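Local coordinates for lipoprotein (Bacteroides vulgatus, PDB 3U6G) that is of unknown function but, as a lipoprotein with an immunoglobulin-like fold, is placed in a family of PLAT/LH2 and C2-like calcium-binding lipoproteins, at residues F5-H10 against T65-F71; I12-Q16 against I56-S62; F70-C74 against V121-E125; C74-S80 against L115-V121; S80-A84 against T110-T114. All blocks are in the same frame, centred on the assembly; numbering follows the deposited sequence. Where two conformers were deposited one is given.

Contact 1 (F5-H10 against T65-F71); sequences FQTGIH and TNGNAFF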
# COMPACT_ATOMS: atom_id res chain seq x y z
N PHE A 5 -7.02 0.02 -16.20
CA PHE A 5 -7.85 -0.38 -15.08
C PHE A 5 -9.13 -1.05 -15.57
O PHE A 5 -9.69 -0.68 -16.62
CB PHE A 5 -8.17 0.84 -14.21
CG PHE A 5 -6.96 1.58 -13.73
CD1 PHE A 5 -6.42 2.61 -14.48
CD2 PHE A 5 -6.35 1.24 -12.54
CE1 PHE A 5 -5.30 3.30 -14.04
CE2 PHE A 5 -5.23 1.90 -12.10
CZ PHE A 5 -4.70 2.94 -12.86
N GLN A 6 -9.57 -2.05 -14.84
CA GLN A 6 -10.79 -2.76 -15.13
C GLN A 6 -11.61 -2.82 -13.85
O GLN A 6 -11.07 -3.09 -12.78
CB GLN A 6 -10.45 -4.17 -15.60
CG GLN A 6 -11.63 -5.03 -16.00
CD GLN A 6 -11.21 -6.32 -16.70
OE1 GLN A 6 -10.03 -6.54 -17.00
NE2 GLN A 6 -12.18 -7.19 -16.95
N THR A 7 -12.90 -2.57 -13.97
CA THR A 7 -13.80 -2.67 -12.85
C THR A 7 -14.23 -4.13 -12.71
O THR A 7 -14.45 -4.82 -13.70
CB THR A 7 -14.99 -1.73 -13.04
OG1 THR A 7 -14.50 -0.37 -13.09
CG2 THR A 7 -15.98 -1.87 -11.90
N GLY A 8 -14.25 -4.62 -11.47
CA GLY A 8 -14.65 -5.99 -11.19
C GLY A 8 -14.22 -6.38 -9.80
O GLY A 8 -13.90 -5.52 -8.99
N ILE A 9 -14.23 -7.68 -9.52
CA ILE A 9 -13.74 -8.17 -8.24
C ILE A 9 -12.22 -8.32 -8.34
O ILE A 9 -11.71 -9.15 -9.08
CB ILE A 9 -14.42 -9.49 -7.80
CG1 ILE A 9 -15.92 -9.27 -7.57
CG2 ILE A 9 -13.77 -10.01 -6.52
CD1 ILE A 9 -16.68 -10.56 -7.25
N HIS A 10 -11.52 -7.44 -7.62
CA HIS A 10 -10.07 -7.51 -7.54
C HIS A 10 -9.71 -8.38 -6.35
O HIS A 10 -10.40 -8.38 -5.32
CB HIS A 10 -9.46 -6.11 -7.38
CG HIS A 10 -9.66 -5.25 -8.58
ND1 HIS A 10 -8.61 -4.72 -9.30
CD2 HIS A 10 -10.79 -4.91 -9.24
CE1 HIS A 10 -9.08 -4.08 -10.35
NE2 HIS A 10 -10.40 -4.19 -10.34
N THR A 65 -12.12 -7.44 -3.22
CA THR A 65 -12.99 -6.28 -3.18
C THR A 65 -14.42 -6.69 -3.55
O THR A 65 -14.68 -7.85 -3.87
CB THR A 65 -12.51 -5.21 -4.19
OG1 THR A 65 -12.68 -5.70 -5.53
CG2 THR A 65 -11.04 -4.81 -3.95
N ASN A 66 -15.33 -5.73 -3.49
CA ASN A 66 -16.60 -5.87 -4.17
C ASN A 66 -16.39 -5.63 -5.66
O ASN A 66 -15.26 -5.35 -6.12
CB ASN A 66 -17.69 -4.97 -3.56
CG ASN A 66 -17.51 -3.48 -3.85
OD1 ASN A 66 -16.84 -3.09 -4.82
ND2 ASN A 66 -18.13 -2.63 -3.01
N GLY A 67 -17.46 -5.73 -6.44
CA GLY A 67 -17.35 -5.65 -7.88
C GLY A 67 -17.23 -4.26 -8.47
O GLY A 67 -17.29 -4.10 -9.70
N ASN A 68 -17.10 -3.25 -7.60
CA ASN A 68 -16.99 -1.87 -8.05
C ASN A 68 -15.55 -1.36 -8.11
O ASN A 68 -15.31 -0.27 -8.61
CB ASN A 68 -17.78 -0.94 -7.14
CG ASN A 68 -19.25 -1.30 -7.07
OD1 ASN A 68 -19.84 -1.75 -8.06
ND2 ASN A 68 -19.84 -1.15 -5.88
N ALA A 69 -14.61 -2.14 -7.61
CA ALA A 69 -13.23 -1.68 -7.54
C ALA A 69 -12.60 -1.63 -8.91
O ALA A 69 -12.96 -2.43 -9.79
CB ALA A 69 -12.42 -2.58 -6.61
N PHE A 70 -11.68 -0.68 -9.11
CA PHE A 70 -10.92 -0.62 -10.36
C PHE A 70 -9.43 -0.78 -10.14
O PHE A 70 -8.67 -0.79 -11.09
CB PHE A 70 -11.23 0.64 -11.18
CG PHE A 70 -10.95 1.93 -10.46
CD1 PHE A 70 -9.65 2.33 -10.25
CD2 PHE A 70 -11.98 2.73 -10.00
CE1 PHE A 70 -9.36 3.53 -9.60
CE2 PHE A 70 -11.70 3.93 -9.36
CZ PHE A 70 -10.39 4.30 -9.13
N PHE A 71 -9.01 -0.97 -8.88
CA PHE A 71 -7.62 -1.05 -8.51
C PHE A 71 -7.49 -1.66 -7.13
O PHE A 71 -8.31 -1.39 -6.25
CB PHE A 71 -7.05 0.36 -8.47
CG PHE A 71 -5.58 0.44 -8.14
CD1 PHE A 71 -4.62 -0.10 -8.98
CD2 PHE A 71 -5.16 1.12 -7.00
CE1 PHE A 71 -3.26 -0.01 -8.68
CE2 PHE A 71 -3.79 1.22 -6.69
CZ PHE A 71 -2.84 0.66 -7.55
O HOH W 1 -7.35 -2.49 -12.75
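Phe5 enters the contact edge first: its CE2 lies 3.8 Å from Phe71 CD1, which sits close to the plane of the Phe5 ring, and the two ring planes are turned 74° from one another. On the same flank, CD2 of Phe5 is 3.4 Å from Phe70 O. Gln6 takes part through its backbone. A water accepts from Gln6 N and comes within reach of Phe70 O, while Gln6 O receives a CA-H contact from Phe70. Thr7 has CG2 anti to the backbone N (OG1 at chi1 -62°), which turns the methyl onto the carbonyl oxygens of Gly67 and Asn68 and leaves OG1 over Phe70 CB. The N-H of Gly8 bonds at 3.0 Å to Ala69 O, on the last residue of the type I turn from Asn66 to Ala69. Ile9 then rests CG1 against Gly67 CA and brings CG2 to 3.5 Å from Thr65 O. His10 binds Thr65 twice, with its N 3.0 Å from Thr65 OG1 and its O 2.9 Å from Thr65 N. The imidazole folds back over the segment, where NE2 donates to Gln6 O at 2.8 Å, only 7° out of the ring plane. Over one ring face lies Phe71 N, 3.4 Å from CE1 of His10. ND1 bonds to Thr123 OG1. Both ring nitrogens therefore have partners, fixing the rotation of a buried imidazole. Backbone and hydroxyl bonds join the two loops without regular strand pairing, while the ring braces its own loop, packs on 69-71 and ties it to Thr123.

Contact 2 (I12-Q16 against I56-S62); sequences IVIQQ and IRTATMS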
# COMPACT_ATOMS: atom_id res chain seq x y z
N ILE A 12 -6.18 -10.31 -4.17
CA ILE A 12 -4.79 -10.64 -3.92
C ILE A 12 -4.72 -11.91 -3.11
O ILE A 12 -5.39 -12.06 -2.11
CB ILE A 12 -4.09 -9.51 -3.12
CG1 ILE A 12 -3.99 -8.24 -3.96
CG2 ILE A 12 -2.72 -9.95 -2.59
CD1 ILE A 12 -2.92 -8.24 -5.01
N VAL A 13 -3.89 -12.84 -3.57
CA VAL A 13 -3.58 -14.04 -2.83
C VAL A 13 -2.10 -14.02 -2.48
O VAL A 13 -1.27 -13.73 -3.34
CB VAL A 13 -3.87 -15.30 -3.67
CG1 VAL A 13 -3.31 -16.56 -2.94
CG2 VAL A 13 -5.36 -15.44 -3.89
N ILE A 14 -1.78 -14.33 -1.22
CA ILE A 14 -0.39 -14.42 -0.79
C ILE A 14 -0.12 -15.82 -0.25
O ILE A 14 -0.90 -16.34 0.55
CB ILE A 14 -0.06 -13.38 0.31
CG1 ILE A 14 -0.38 -11.97 -0.20
CG2 ILE A 14 1.40 -13.49 0.72
CD1 ILE A 14 -0.37 -10.90 0.86
N GLN A 15 0.98 -16.42 -0.71
CA GLN A 15 1.42 -17.71 -0.19
C GLN A 15 2.88 -17.62 0.20
O GLN A 15 3.66 -17.02 -0.50
CB GLN A 15 1.28 -18.79 -1.25
CG GLN A 15 -0.15 -19.06 -1.69
CD GLN A 15 -0.27 -20.24 -2.63
OE1 GLN A 15 0.36 -20.26 -3.69
NE2 GLN A 15 -1.07 -21.22 -2.26
N GLN A 16 3.26 -18.25 1.31
CA GLN A 16 4.66 -18.28 1.70
C GLN A 16 5.09 -19.71 1.94
O GLN A 16 4.26 -20.55 2.25
CB GLN A 16 4.91 -17.44 2.95
CG GLN A 16 4.11 -17.87 4.17
CD GLN A 16 4.64 -17.28 5.45
OE1 GLN A 16 5.73 -16.70 5.48
NE2 GLN A 16 3.87 -17.43 6.53
N ILE A 56 1.61 -12.19 7.96
CA ILE A 56 1.25 -13.44 7.30
C ILE A 56 1.75 -14.57 8.21
O ILE A 56 2.95 -14.68 8.46
CB ILE A 56 1.92 -13.56 5.91
CG1 ILE A 56 1.58 -12.36 5.01
CG2 ILE A 56 1.51 -14.86 5.22
CD1 ILE A 56 0.12 -12.18 4.76
N ARG A 57 0.84 -15.38 8.74
CA ARG A 57 1.25 -16.44 9.67
C ARG A 57 0.67 -17.78 9.32
O ARG A 57 0.73 -18.72 10.12
CB ARG A 57 0.91 -16.07 11.10
CG ARG A 57 -0.57 -15.98 11.43
CD ARG A 57 -0.72 -15.85 12.94
NE ARG A 57 -1.84 -15.00 13.33
CZ ARG A 57 -2.00 -14.47 14.54
NH1 ARG A 57 -1.10 -14.67 15.50
NH2 ARG A 57 -3.06 -13.72 14.79
N THR A 58 0.08 -17.87 8.14
CA THR A 58 -0.46 -19.11 7.64
C THR A 58 0.17 -19.34 6.27
O THR A 58 0.90 -18.47 5.77
CB THR A 58 -2.01 -19.03 7.55
OG1 THR A 58 -2.39 -17.94 6.70
CG2 THR A 58 -2.62 -18.83 8.94
N ALA A 59 -0.09 -20.50 5.67
CA ALA A 59 0.41 -20.78 4.33
C ALA A 59 -0.22 -19.89 3.24
O ALA A 59 0.49 -19.52 2.29
CB ALA A 59 0.22 -22.25 3.97
N THR A 60 -1.51 -19.58 3.35
CA THR A 60 -2.24 -18.79 2.35
C THR A 60 -3.19 -17.77 2.97
O THR A 60 -3.92 -18.07 3.92
CB THR A 60 -3.10 -19.69 1.39
OG1 THR A 60 -2.31 -20.78 0.91
CG2 THR A 60 -3.63 -18.88 0.20
N MSE A 61 -3.19 -16.57 2.41
CA MSE A 61 -4.21 -15.60 2.73
C MSE A 61 -4.68 -14.91 1.46
O MSE A 61 -3.95 -14.77 0.50
CB MSE A 61 -3.70 -14.59 3.77
CG MSE A 61 -2.70 -13.60 3.26
SE MSE A 61 -3.52 -11.99 2.51
CE MSE A 61 -5.22 -12.02 3.39
N SER A 62 -5.94 -14.53 1.46
CA SER A 62 -6.45 -13.78 0.34
C SER A 62 -7.36 -12.66 0.80
O SER A 62 -7.95 -12.72 1.89
CB SER A 62 -7.17 -14.69 -0.65
OG SER A 62 -8.19 -15.39 0.01
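Ile14 and Met61 form the hydrogen-bonded pair at the centre of an antiparallel strand pairing in the immunoglobulin-like fold, the axes of strands 12-16 and 60-62 running 167° apart. Ile14 N to Met61 O is 2.8 Å and Met61 N to Ile14 O is 3.0 Å. The two side chains lie alongside and point the same way. Met61, a selenomethionine, sets CG between its backbone N and carbonyl carbon and then bends at the next two torsions, curling SE back to 3.7 Å from Ile14 CD1 in the conformer given. That methyl also meets Ile56 CD1 at 4.1 Å, and Val27 and Cys74 extend this apolar patch into neighbouring strands.

Val13, Gln15, Thr60 and Ser62 occupy the other face. Val13 CG2 packs 3.8 Å from Ser62 CB, and CG1 touches the Thr60 methyl. Gln15 runs extended beside Thr60, but its NE2 gives OG1 of Thr60 only a weak bond at 3.4 Å.

At the end of the segment Gln16 makes two separate bonds. Its N reaches Ala59 O at 3.2 Å. CG lies in the cleft flanked by its own N and C (chi1 59°); the chain continues extended and slides past Ile56 in the opposite direction, bringing the amide to the loop that precedes strand 60-65. There NE2 donates to Thr58 O at 3.2 Å; the acceptor lies near the amide plane, yet the nitrogen stands 44° above the carbonyl plane of Thr58.

Contact 3 (F70-C74 against V121-E125); sequences FFMTC and VSTKE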
# COMPACT_ATOMS: atom_id res chain seq x y z
N PHE A 70 -11.68 -0.68 -9.11
CA PHE A 70 -10.92 -0.62 -10.36
C PHE A 70 -9.43 -0.78 -10.14
O PHE A 70 -8.67 -0.79 -11.09
CB PHE A 70 -11.23 0.64 -11.18
CG PHE A 70 -10.95 1.93 -10.46
CD1 PHE A 70 -9.65 2.33 -10.25
CD2 PHE A 70 -11.98 2.73 -10.00
CE1 PHE A 70 -9.36 3.53 -9.60
CE2 PHE A 70 -11.70 3.93 -9.36
CZ PHE A 70 -10.39 4.30 -9.13
N PHE A 71 -9.01 -0.97 -8.88
CA PHE A 71 -7.62 -1.05 -8.51
C PHE A 71 -7.49 -1.66 -7.13
O PHE A 71 -8.31 -1.39 -6.25
CB PHE A 71 -7.05 0.36 -8.47
CG PHE A 71 -5.58 0.44 -8.14
CD1 PHE A 71 -4.62 -0.10 -8.98
CD2 PHE A 71 -5.16 1.12 -7.00
CE1 PHE A 71 -3.26 -0.01 -8.68
CE2 PHE A 71 -3.79 1.22 -6.69
CZ PHE A 71 -2.84 0.66 -7.55
N MSE A 72 -6.45 -2.48 -6.94
CA MSE A 72 -6.12 -3.06 -5.66
C MSE A 72 -4.60 -3.22 -5.61
O MSE A 72 -3.98 -3.50 -6.62
CB MSE A 72 -6.83 -4.42 -5.44
CG MSE A 72 -6.92 -4.99 -3.93
SE MSE A 72 -7.57 -6.70 -4.01
CE MSE A 72 -8.08 -6.80 -2.16
N THR A 73 -4.04 -2.98 -4.43
CA THR A 73 -2.59 -3.00 -4.19
C THR A 73 -2.24 -3.79 -2.95
O THR A 73 -3.02 -3.79 -1.99
CB THR A 73 -2.06 -1.58 -3.90
OG1 THR A 73 -2.79 -1.00 -2.80
CG2 THR A 73 -2.20 -0.72 -5.11
N CYS A 74 -1.07 -4.41 -2.94
CA CYS A 74 -0.53 -5.09 -1.79
C CYS A 74 0.93 -4.70 -1.69
O CYS A 74 1.69 -4.91 -2.64
CB CYS A 74 -0.66 -6.61 -1.95
SG CYS A 74 0.10 -7.58 -0.62
N VAL A 121 2.71 -5.24 -5.36
CA VAL A 121 2.02 -5.67 -6.57
C VAL A 121 0.62 -5.09 -6.59
O VAL A 121 0.01 -4.88 -5.55
CB VAL A 121 1.99 -7.21 -6.70
CG1 VAL A 121 1.16 -7.83 -5.63
CG2 VAL A 121 1.52 -7.63 -8.11
N SER A 122 0.12 -4.83 -7.79
CA SER A 122 -1.22 -4.32 -7.93
C SER A 122 -1.93 -5.00 -9.07
O SER A 122 -1.33 -5.79 -9.82
CB SER A 122 -1.18 -2.81 -8.18
OG SER A 122 -0.83 -2.55 -9.52
N THR A 123 -3.21 -4.67 -9.22
CA THR A 123 -4.02 -5.21 -10.30
C THR A 123 -4.11 -4.25 -11.50
O THR A 123 -4.91 -4.46 -12.40
CB THR A 123 -5.42 -5.57 -9.77
OG1 THR A 123 -5.99 -4.41 -9.17
CG2 THR A 123 -5.34 -6.70 -8.72
N LYS A 124 -3.30 -3.20 -11.52
CA LYS A 124 -3.18 -2.35 -12.71
C LYS A 124 -2.35 -3.05 -13.78
O LYS A 124 -1.31 -3.66 -13.48
CB LYS A 124 -2.51 -1.01 -12.34
CG LYS A 124 -2.25 -0.07 -13.51
CD LYS A 124 -1.46 1.16 -13.07
CE LYS A 124 -0.97 1.95 -14.27
NZ LYS A 124 -0.44 3.29 -13.87
N GLU A 125 -2.77 -2.93 -15.04
CA GLU A 125 -2.03 -3.50 -16.18
C GLU A 125 -0.66 -2.84 -16.29
O GLU A 125 -0.57 -1.61 -16.43
CB GLU A 125 -2.82 -3.33 -17.49
O HOH W 1 -7.35 -2.49 -12.75
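Cys74 and Val121 are the regular end of this antiparallel pairing: Cys74 N to Val121 O and Val121 N to Cys74 O both measure 2.9 Å. One step along, Thr73 and Ser122 make a non-hydrogen-bonded pair, with Thr73 CG2 3.9 Å from Ser122 CB in the conformer given. The CB of Ser122 also presses on the ring of Phe71, 3.5 Å from CE1. On the opposite face Cys74 and Met72 send their side chains inward against Ile12 and Ile29, while Phe71 and Thr73 pack on Thr118 and Ala75 of the second subunit, so this part is packed from both sides.

Beyond it the strand geometry lapses. Thr123 N still bonds Met72 O at 3.0 Å, but the return bond comes from a side chain: with OG1 tucked over the main chain, N to one side and C to the other (chi1 56°), Thr123 turns the hydroxyl to Met72 N, 3.0 Å away. The bond is bent, 130° at the hydrogen, and weak. The stronger partner of Thr123 OG1 is His10 ND1. Ser122 to Lys124 form an ST turn, Lys124 N giving to Ser122 OG at 3.2 Å, which directs the chain off the sheet. Lys124 touches with its CB alone, 3.9 Å from CE1 of Phe71 and near the ring plane, while its extended chain leads away. At this looser end a water lies between Phe70 O and Thr123 O.

A hydroxyl thus stands in for the backbone acceptor that the departing strand no longer offers. Met72 N is served, though weakly, and Thr123 links the start of strand 71-80 to the buried imidazole of His10.

Contact 4 (C74-S80 against L115-V121); sequences CAGSVSS and LIETFSV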
# COMPACT_ATOMS: atom_id res chain seq x y z
N CYS A 74 -1.07 -4.41 -2.94
CA CYS A 74 -0.53 -5.09 -1.79
C CYS A 74 0.93 -4.70 -1.69
O CYS A 74 1.69 -4.91 -2.64
CB CYS A 74 -0.66 -6.61 -1.95
SG CYS A 74 0.10 -7.58 -0.62
N ALA A 75 1.28 -4.09 -0.56
CA ALA A 75 2.67 -3.75 -0.23
C ALA A 75 3.11 -4.57 0.95
O ALA A 75 2.39 -4.71 1.93
CB ALA A 75 2.82 -2.26 0.08
N GLY A 76 4.30 -5.13 0.87
CA GLY A 76 4.77 -5.99 1.93
C GLY A 76 6.20 -5.75 2.36
O GLY A 76 7.00 -5.17 1.64
N SER A 77 6.49 -6.22 3.57
CA SER A 77 7.86 -6.24 4.04
C SER A 77 8.18 -7.61 4.58
O SER A 77 7.33 -8.32 5.13
CB SER A 77 8.12 -5.20 5.13
OG SER A 77 7.44 -5.54 6.31
N VAL A 78 9.43 -7.99 4.35
CA VAL A 78 9.98 -9.25 4.80
C VAL A 78 11.23 -8.92 5.57
O VAL A 78 12.09 -8.21 5.07
CB VAL A 78 10.33 -10.16 3.59
CG1 VAL A 78 11.03 -11.43 4.06
CG2 VAL A 78 9.06 -10.47 2.79
N SER A 79 11.33 -9.43 6.80
CA SER A 79 12.48 -9.15 7.63
C SER A 79 12.94 -10.37 8.41
O SER A 79 12.16 -11.28 8.67
CB SER A 79 12.17 -7.99 8.58
OG SER A 79 11.08 -8.32 9.42
N SER A 80 14.22 -10.37 8.78
CA SER A 80 14.81 -11.47 9.55
C SER A 80 16.12 -11.03 10.18
O SER A 80 16.89 -10.28 9.58
CB SER A 80 15.06 -12.71 8.67
OG SER A 80 15.62 -13.77 9.44
N LEU A 115 18.11 -8.74 7.55
CA LEU A 115 17.41 -8.77 6.25
C LEU A 115 16.16 -7.90 6.35
O LEU A 115 15.34 -8.10 7.24
CB LEU A 115 17.03 -10.20 5.87
CG LEU A 115 16.41 -10.44 4.48
CD1 LEU A 115 16.84 -11.78 3.93
CD2 LEU A 115 14.88 -10.35 4.48
N ILE A 116 16.05 -6.93 5.44
CA ILE A 116 14.85 -6.12 5.29
C ILE A 116 14.60 -5.94 3.80
O ILE A 116 15.42 -5.33 3.09
CB ILE A 116 14.98 -4.73 6.00
CG1 ILE A 116 13.86 -3.78 5.56
CG2 ILE A 116 16.35 -4.10 5.74
CD1 ILE A 116 12.47 -4.31 5.79
N GLU A 117 13.47 -6.46 3.31
CA GLU A 117 13.14 -6.32 1.91
C GLU A 117 11.68 -5.93 1.80
O GLU A 117 10.90 -6.19 2.71
CB GLU A 117 13.39 -7.63 1.17
CG GLU A 117 14.82 -8.13 1.29
CD GLU A 117 15.82 -7.30 0.51
OE1 GLU A 117 15.41 -6.53 -0.39
OE2 GLU A 117 17.04 -7.45 0.76
N THR A 118 11.32 -5.30 0.70
CA THR A 118 9.94 -4.89 0.48
C THR A 118 9.48 -5.29 -0.91
O THR A 118 10.30 -5.56 -1.80
CB THR A 118 9.78 -3.36 0.69
OG1 THR A 118 10.52 -2.63 -0.31
CG2 THR A 118 10.22 -2.95 2.08
N PHE A 119 8.17 -5.32 -1.10
CA PHE A 119 7.61 -5.65 -2.38
C PHE A 119 6.28 -4.97 -2.55
O PHE A 119 5.65 -4.55 -1.56
CB PHE A 119 7.49 -7.16 -2.55
CG PHE A 119 6.57 -7.83 -1.54
CD1 PHE A 119 5.19 -7.79 -1.68
CD2 PHE A 119 7.10 -8.55 -0.47
CE1 PHE A 119 4.35 -8.42 -0.76
CE2 PHE A 119 6.27 -9.18 0.45
CZ PHE A 119 4.89 -9.12 0.31
N SER A 120 5.85 -4.87 -3.80
CA SER A 120 4.55 -4.32 -4.11
C SER A 120 4.00 -4.97 -5.37
O SER A 120 4.75 -5.23 -6.30
CB SER A 120 4.62 -2.80 -4.31
OG SER A 120 3.33 -2.22 -4.44
N VAL A 121 2.71 -5.24 -5.36
CA VAL A 121 2.02 -5.67 -6.57
C VAL A 121 0.62 -5.09 -6.59
O VAL A 121 0.01 -4.88 -5.55
CB VAL A 121 1.99 -7.21 -6.70
CG1 VAL A 121 1.16 -7.83 -5.63
CG2 VAL A 121 1.52 -7.63 -8.11
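The long antiparallel pairing of strands 74-80 and 115-121, axes 171° apart, belongs to one sheet of the immunoglobulin-like fold, and Gly76 faces Phe119 within it. Gly76 N to Phe119 O is 2.8 Å and Phe119 N to Gly76 O is 3.0 Å. Phe119 CG stands opposite its own alpha hydrogen (chi1 61°), which swings the ring across the neighbouring strand. Gly76 CA sits over one face, 3.7 Å from the ring centroid and 18° off the normal, a CH-pi contact made possible because no side chain intervenes. At the ring edge, Phe119 CE2 meets Val78 CG2 at 3.9 Å. Val78 CG1 in turn lies 4.0 Å from Leu115 CD2, the two side chains being side by side. Further backbone bonds join Val78 with Glu117 and close at Leu115 N to Ser80 O, 2.8 Å. On the reverse face stand Ala75, Ser77, Ser79, Ile116, Thr118 and Ser120, several of which pack on the second subunit, as Ser79 does on Phe70 of that chain. The chemistry is thus two-sided: a mainly apolar face, with Phe119 on Val92 and Leu104 and Glu117 at its exposed rim, and a largely small, hydroxyl-bearing face meeting the partner subunit.

Contact 5 (S80-A84 against T110-T114); sequences SISEA and TDGNT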
# COMPACT_ATOMS: atom_id res chain seq x y z
N SER A 80 14.22 -10.37 8.78
CA SER A 80 14.81 -11.47 9.55
C SER A 80 16.12 -11.03 10.18
O SER A 80 16.89 -10.28 9.58
CB SER A 80 15.06 -12.71 8.67
OG SER A 80 15.62 -13.77 9.44
N ILE A 81 16.34 -11.49 11.42
CA ILE A 81 17.63 -11.34 12.10
C ILE A 81 18.30 -12.70 12.31
O ILE A 81 19.26 -12.81 13.07
CB ILE A 81 17.49 -10.65 13.48
CG1 ILE A 81 16.47 -11.40 14.37
CG2 ILE A 81 17.10 -9.19 13.28
CD1 ILE A 81 16.61 -11.10 15.86
N SER A 82 17.79 -13.73 11.63
CA SER A 82 18.28 -15.11 11.79
C SER A 82 19.70 -15.27 11.28
O SER A 82 20.24 -14.41 10.58
CB SER A 82 17.37 -16.10 11.05
OG SER A 82 16.07 -16.17 11.62
N GLU A 83 20.31 -16.40 11.64
CA GLU A 83 21.60 -16.81 11.10
C GLU A 83 21.51 -16.95 9.58
O GLU A 83 20.41 -17.09 9.03
CB GLU A 83 22.03 -18.15 11.73
CG GLU A 83 21.14 -19.35 11.39
CD GLU A 83 21.39 -20.55 12.28
OE1 GLU A 83 22.51 -20.67 12.83
OE2 GLU A 83 20.48 -21.39 12.42
N ALA A 84 22.67 -16.93 8.91
CA ALA A 84 22.73 -17.06 7.45
C ALA A 84 22.12 -18.38 6.98
O ALA A 84 22.13 -19.38 7.70
CB ALA A 84 24.18 -16.92 6.96
N THR A 110 18.78 -15.56 3.98
CA THR A 110 19.53 -14.72 4.90
C THR A 110 21.03 -14.98 4.75
O THR A 110 21.45 -16.10 4.42
CB THR A 110 19.12 -14.94 6.36
OG1 THR A 110 19.36 -16.31 6.72
CG2 THR A 110 17.63 -14.55 6.57
N ASP A 111 21.83 -13.93 4.95
CA ASP A 111 23.29 -14.01 4.79
C ASP A 111 24.05 -13.70 6.09
O ASP A 111 25.27 -13.56 6.07
CB ASP A 111 23.76 -13.07 3.67
CG ASP A 111 23.59 -11.59 4.02
OD1 ASP A 111 23.14 -11.28 5.14
OD2 ASP A 111 23.93 -10.74 3.17
N GLY A 112 23.33 -13.61 7.21
CA GLY A 112 23.95 -13.35 8.51
C GLY A 112 23.79 -11.91 8.96
O GLY A 112 23.87 -11.63 10.15
N ASN A 113 23.60 -11.01 8.01
CA ASN A 113 23.26 -9.63 8.31
C ASN A 113 21.75 -9.53 8.45
O ASN A 113 21.02 -10.44 8.07
CB ASN A 113 23.72 -8.68 7.20
CG ASN A 113 25.22 -8.66 7.03
OD1 ASN A 113 25.97 -8.48 7.99
ND2 ASN A 113 25.68 -8.84 5.79
N THR A 114 21.30 -8.41 9.00
CA THR A 114 19.88 -8.09 9.10
C THR A 114 19.26 -8.10 7.71
O THR A 114 19.83 -7.50 6.79
CB THR A 114 19.72 -6.68 9.70
OG1 THR A 114 20.63 -6.52 10.80
CG2 THR A 114 18.31 -6.44 10.18
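Thr110 carries the polar bond of this contact: its OG1 donates to Glu83 O over 2.7 Å, tilted 24° from the carbonyl plane. The other branch of the same side chain points to the near end of segment 80-84, CG2 lying 3.6 Å from Ser80 OG. Ala84 packs its methyl onto the next peptide, with CB 3.3 Å from Asp111 C and 3.4 Å from Gly112 N. That amide is buried and has no polar partner in the model.

The second shell sets these groups in place. Ser80 OG, anti to its own N at chi1 -179°, accepts from Ser82 N at 3.1 Å in an ST turn and bonds as well to Ser22 O, so the oxygen beside the Thr110 methyl is held by two bonds. Across from it, Asn113 N donates to Asp111 OD1 at 2.9 Å, on the anti side but well out of the carboxylate plane, forming an Asx turn around Gly112, whose positive phi of 102° suits glycine. Thr110 OG1 also accepts from Lys86 N, so the hydroxyl braces the outgoing end of the loop with two bonds.

Further out, Phe5 of the second subunit packs on Ile81 and Thr114. The arrangement is that of two neighbouring loops, joining 71-80 to 87-96 and 99-109 to 115-122, each tightened by a side-chain-to-backbone turn, at one end of what is probably a beta-sandwich.

In the fold
Contacts 3 and 4 hold the same two strands, 71-80 and 115-122, and share Cys74 and Val121; contact 4 is regular pairing, contact 3 its fraying end. Contact 3 is buried, contacts 1, 2 and 4 partly so, and contact 5 lies at the surface. Contact 2 joins other strands, yet meets both through Ile12 and Ile14 against Cys74; its Ile14 face is apolar, its other face and loop more polar. Contacts 1 and 5 are loop closures at opposite ends, centres about 39 Å apart, where hydroxyls, an imidazole and turns replace paired strands. Contacts 1 and 3 are joined by His10 and Thr123, and by a shared water. All except contact 2 touch the second subunit.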